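Local coordinates for chemotaxis signal transduction protein (Thermoanaerobacter tengcongensis, PDB 2QDL), which probably acts as the CheW scaffold of bacterial chemotaxis, coupling chemoreceptors to the histidine kinase CheA, at residues I60-I72 with I137-G149. Sequence-based numbering, arbitrary orientation.
Sequences IIPVIDLKKRFGI and IIIKLHFLFEVNG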
# COMPACT_ATOMS: atom_id res chain seq x y z
N ILE A 60 -0.48 -18.68 2.40
CA ILE A 60 -1.55 -18.07 1.63
C ILE A 60 -1.58 -16.57 1.94
O ILE A 60 -1.79 -16.18 3.08
CB ILE A 60 -2.95 -18.70 1.99
CG1 ILE A 60 -3.10 -20.10 1.41
CG2 ILE A 60 -4.09 -17.80 1.50
CD1 ILE A 60 -2.78 -20.18 -0.10
N ILE A 61 -1.40 -15.75 0.91
CA ILE A 61 -1.43 -14.30 1.09
C ILE A 61 -2.46 -13.66 0.15
O ILE A 61 -2.30 -13.70 -1.08
CB ILE A 61 -0.01 -13.63 0.89
CG1 ILE A 61 0.98 -14.20 1.93
CG2 ILE A 61 -0.13 -12.08 0.97
CD1 ILE A 61 2.33 -13.50 1.97
N PRO A 62 -3.52 -13.06 0.74
CA PRO A 62 -4.50 -12.37 -0.09
C PRO A 62 -3.94 -11.06 -0.67
O PRO A 62 -3.30 -10.29 0.03
CB PRO A 62 -5.66 -12.11 0.89
CG PRO A 62 -5.03 -12.01 2.20
CD PRO A 62 -3.88 -13.00 2.18
N VAL A 63 -4.20 -10.83 -1.95
CA VAL A 63 -3.69 -9.70 -2.69
C VAL A 63 -4.82 -8.78 -3.14
O VAL A 63 -5.77 -9.21 -3.74
CB VAL A 63 -2.87 -10.13 -3.92
CG1 VAL A 63 -2.20 -8.90 -4.55
CG2 VAL A 63 -1.82 -11.16 -3.53
N ILE A 64 -4.69 -7.51 -2.80
CA ILE A 64 -5.67 -6.50 -3.19
C ILE A 64 -5.11 -5.68 -4.36
O ILE A 64 -3.91 -5.34 -4.41
CB ILE A 64 -6.04 -5.58 -1.97
CG1 ILE A 64 -6.98 -4.46 -2.36
CG2 ILE A 64 -4.82 -4.92 -1.40
CD1 ILE A 64 -7.75 -3.91 -1.16
N ASP A 65 -6.01 -5.39 -5.30
CA ASP A 65 -5.75 -4.44 -6.35
C ASP A 65 -6.22 -3.10 -5.82
O ASP A 65 -7.43 -2.90 -5.66
CB ASP A 65 -6.45 -4.86 -7.67
CG ASP A 65 -6.18 -3.85 -8.83
OD1 ASP A 65 -6.28 -2.63 -8.59
OD2 ASP A 65 -5.91 -4.28 -9.96
N LEU A 66 -5.27 -2.22 -5.49
CA LEU A 66 -5.55 -0.89 -4.91
C LEU A 66 -6.35 0.03 -5.83
O LEU A 66 -7.17 0.81 -5.36
CB LEU A 66 -4.25 -0.18 -4.47
CG LEU A 66 -3.40 -0.86 -3.40
CD1 LEU A 66 -2.13 -0.05 -3.12
CD2 LEU A 66 -4.21 -1.07 -2.09
N LYS A 67 -6.11 -0.05 -7.13
CA LYS A 67 -6.88 0.76 -8.10
C LYS A 67 -8.36 0.42 -8.05
O LYS A 67 -9.19 1.32 -8.08
CB LYS A 67 -6.36 0.58 -9.51
CG LYS A 67 -4.94 1.11 -9.74
CD LYS A 67 -4.49 0.69 -11.13
CE LYS A 67 -2.99 0.66 -11.20
NZ LYS A 67 -2.48 0.03 -12.45
N LYS A 68 -8.67 -0.88 -7.92
CA LYS A 68 -10.05 -1.34 -7.80
C LYS A 68 -10.63 -0.99 -6.42
O LYS A 68 -11.82 -0.62 -6.30
CB LYS A 68 -10.13 -2.85 -8.03
CG LYS A 68 -9.64 -3.27 -9.37
CD LYS A 68 -9.86 -4.79 -9.58
CE LYS A 68 -9.23 -5.22 -10.87
NZ LYS A 68 -9.41 -6.66 -11.05
N ARG A 69 -9.79 -1.07 -5.40
CA ARG A 69 -10.20 -0.65 -4.06
C ARG A 69 -10.48 0.87 -3.97
O ARG A 69 -11.46 1.28 -3.34
CB ARG A 69 -9.13 -1.07 -3.03
CG ARG A 69 -9.52 -0.86 -1.59
CD ARG A 69 -10.90 -1.51 -1.32
NE ARG A 69 -11.12 -1.89 0.07
CZ ARG A 69 -12.33 -1.92 0.64
NH1 ARG A 69 -13.40 -1.59 -0.07
NH2 ARG A 69 -12.47 -2.28 1.90
N PHE A 70 -9.61 1.68 -4.60
CA PHE A 70 -9.72 3.13 -4.54
C PHE A 70 -10.57 3.77 -5.66
O PHE A 70 -11.04 4.88 -5.52
CB PHE A 70 -8.31 3.78 -4.54
CG PHE A 70 -7.41 3.32 -3.43
CD1 PHE A 70 -7.92 2.78 -2.25
CD2 PHE A 70 -6.02 3.44 -3.57
CE1 PHE A 70 -7.08 2.38 -1.25
CE2 PHE A 70 -5.18 3.02 -2.56
CZ PHE A 70 -5.72 2.51 -1.38
N GLY A 71 -10.74 3.06 -6.78
CA GLY A 71 -11.44 3.57 -7.97
C GLY A 71 -10.54 4.39 -8.88
O GLY A 71 -10.97 5.37 -9.45
N ILE A 72 -9.30 3.97 -9.00
CA ILE A 72 -8.32 4.63 -9.87
C ILE A 72 -8.40 4.00 -11.25
O ILE A 72 -8.74 2.81 -11.38
CB ILE A 72 -6.85 4.53 -9.26
CG1 ILE A 72 -6.79 5.27 -7.89
CG2 ILE A 72 -5.79 5.08 -10.25
CD1 ILE A 72 -5.52 5.02 -7.11
N ILE A 137 0.08 10.64 -1.09
CA ILE A 137 -0.81 10.10 -0.09
C ILE A 137 -0.18 8.89 0.52
O ILE A 137 0.18 7.95 -0.18
CB ILE A 137 -2.20 9.74 -0.69
CG1 ILE A 137 -2.99 11.02 -0.91
CG2 ILE A 137 -2.95 8.77 0.23
CD1 ILE A 137 -4.10 10.90 -1.85
N ILE A 138 -0.04 8.94 1.84
CA ILE A 138 0.41 7.82 2.61
C ILE A 138 -0.83 7.00 2.92
O ILE A 138 -1.81 7.49 3.55
CB ILE A 138 1.16 8.26 3.91
CG1 ILE A 138 2.39 9.10 3.54
CG2 ILE A 138 1.56 7.03 4.70
CD1 ILE A 138 3.10 9.63 4.72
N ILE A 139 -0.81 5.76 2.46
CA ILE A 139 -1.96 4.87 2.58
C ILE A 139 -2.10 4.32 4.00
O ILE A 139 -1.10 3.97 4.64
CB ILE A 139 -1.87 3.72 1.55
CG1 ILE A 139 -2.13 4.27 0.13
CG2 ILE A 139 -2.79 2.49 1.96
CD1 ILE A 139 -1.72 3.30 -0.98
N LYS A 140 -3.32 4.26 4.49
CA LYS A 140 -3.63 3.62 5.76
C LYS A 140 -4.05 2.21 5.44
O LYS A 140 -4.98 1.99 4.65
CB LYS A 140 -4.76 4.37 6.49
CG LYS A 140 -5.29 3.71 7.75
CD LYS A 140 -6.45 4.49 8.40
CE LYS A 140 -5.94 5.76 9.11
NZ LYS A 140 -7.04 6.61 9.76
N LEU A 141 -3.35 1.24 6.05
CA LEU A 141 -3.57 -0.17 5.76
C LEU A 141 -4.75 -0.78 6.49
O LEU A 141 -5.29 -1.79 6.04
CB LEU A 141 -2.33 -0.98 6.13
CG LEU A 141 -1.00 -0.58 5.47
CD1 LEU A 141 0.14 -1.35 6.07
CD2 LEU A 141 -1.06 -0.70 3.94
N HIS A 142 -5.13 -0.21 7.63
CA HIS A 142 -6.12 -0.81 8.53
C HIS A 142 -7.36 -1.44 7.86
O HIS A 142 -7.65 -2.63 8.08
CB HIS A 142 -6.57 0.24 9.57
CG HIS A 142 -7.29 -0.34 10.74
ND1 HIS A 142 -7.58 0.39 11.87
CD2 HIS A 142 -7.76 -1.59 10.97
CE1 HIS A 142 -8.21 -0.38 12.74
NE2 HIS A 142 -8.33 -1.59 12.21
N PHE A 143 -8.10 -0.66 7.07
CA PHE A 143 -9.38 -1.09 6.53
C PHE A 143 -9.39 -1.56 5.07
O PHE A 143 -10.47 -1.72 4.48
CB PHE A 143 -10.41 0.03 6.69
CG PHE A 143 -10.44 0.62 8.09
CD1 PHE A 143 -10.82 -0.16 9.19
CD2 PHE A 143 -10.06 1.95 8.30
CE1 PHE A 143 -10.85 0.39 10.48
CE2 PHE A 143 -10.07 2.52 9.60
CZ PHE A 143 -10.46 1.73 10.69
N LEU A 144 -8.21 -1.78 4.48
CA LEU A 144 -8.13 -2.15 3.07
C LEU A 144 -9.01 -3.37 2.71
O LEU A 144 -9.61 -3.40 1.64
CB LEU A 144 -6.68 -2.35 2.60
CG LEU A 144 -5.85 -1.06 2.47
CD1 LEU A 144 -4.36 -1.43 2.15
CD2 LEU A 144 -6.45 -0.12 1.41
N PHE A 145 -9.12 -4.31 3.64
CA PHE A 145 -9.85 -5.56 3.42
C PHE A 145 -11.25 -5.57 4.03
O PHE A 145 -11.97 -6.56 3.88
CB PHE A 145 -9.04 -6.76 3.99
CG PHE A 145 -7.87 -7.14 3.13
CD1 PHE A 145 -8.01 -8.09 2.13
CD2 PHE A 145 -6.64 -6.49 3.30
CE1 PHE A 145 -6.94 -8.42 1.32
CE2 PHE A 145 -5.56 -6.80 2.49
CZ PHE A 145 -5.70 -7.77 1.50
N GLU A 146 -11.63 -4.51 4.73
CA GLU A 146 -12.90 -4.48 5.44
C GLU A 146 -14.07 -4.13 4.52
O GLU A 146 -14.20 -2.99 4.08
CB GLU A 146 -12.86 -3.57 6.68
CG GLU A 146 -13.71 -4.15 7.83
CD GLU A 146 -13.87 -3.21 9.01
OE1 GLU A 146 -12.84 -2.79 9.59
OE2 GLU A 146 -15.03 -2.89 9.36
N VAL A 147 -14.88 -5.15 4.25
CA VAL A 147 -16.07 -5.07 3.40
C VAL A 147 -17.31 -5.03 4.31
O VAL A 147 -17.61 -6.02 5.00
CB VAL A 147 -16.18 -6.32 2.49
CG1 VAL A 147 -17.42 -6.25 1.61
CG2 VAL A 147 -14.94 -6.49 1.63
N ASN A 148 -18.03 -3.90 4.29
CA ASN A 148 -19.10 -3.67 5.29
C ASN A 148 -18.41 -3.83 6.67
O ASN A 148 -17.33 -3.28 6.89
CB ASN A 148 -20.26 -4.67 5.10
N GLY A 149 -19.04 -4.58 7.59
CA GLY A 149 -18.40 -4.73 8.91
C GLY A 149 -17.33 -5.81 8.99
O GLY A 149 -16.68 -5.96 10.02
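Ile139, at the end of strand 134-139, meets Leu66 tip to tip, CD1 to CD1 at 4.0 Å, and the same methyl of Ile139 sits at the ring edge of Phe70, 3.8 Å from CE2. Beyond it the chain leaves the sheet through two overlapping type I turns, Leu141 to Leu144 and Phe143 to Glu146. Their carbonyls take up the guanidinium of Arg69, which comes off the short helix 66-70. Phe143 O receives a weak hydrogen bond from Arg69 NH2. Leu144 works both ways: its CD2 packs at the edge of the Phe70 ring, 3.7 Å from CE1, while its carbonyl oxygen accepts from Arg69 NE at 2.7 Å and more weakly from NH2. Ile64 CD1 also lies against this oxygen. In the CheW-like fold, built of beta-barrel subdomains, these turns lead from strand 134-139 to strand 146-147 and lie against the end of strand 59-65 and the helix after it, parts of the chain at least 65 residues away in sequence. Phe145 packs its ring against Pro62 and Ile64 of that strand: CE1 is 3.9 Å from Pro62 CB, the two side chains crossing at about a right angle, and CZ reaches Ile64 CB at 4.1 Å. Glu146 O lies in the guanidinium plane and accepts from Arg69 NH2 at 2.9 Å, though the donor stands well above the carbonyl plane. The bend of Arg69 at chi2 (52°) turns its NE and NH2 toward these carbonyl oxygens, and Phe49 adds a cation-pi contact. A methionine in its place would probably leave the carbonyls of Leu144 and Glu146 without these donors and the two overlapping turns less firmly tied to the helix.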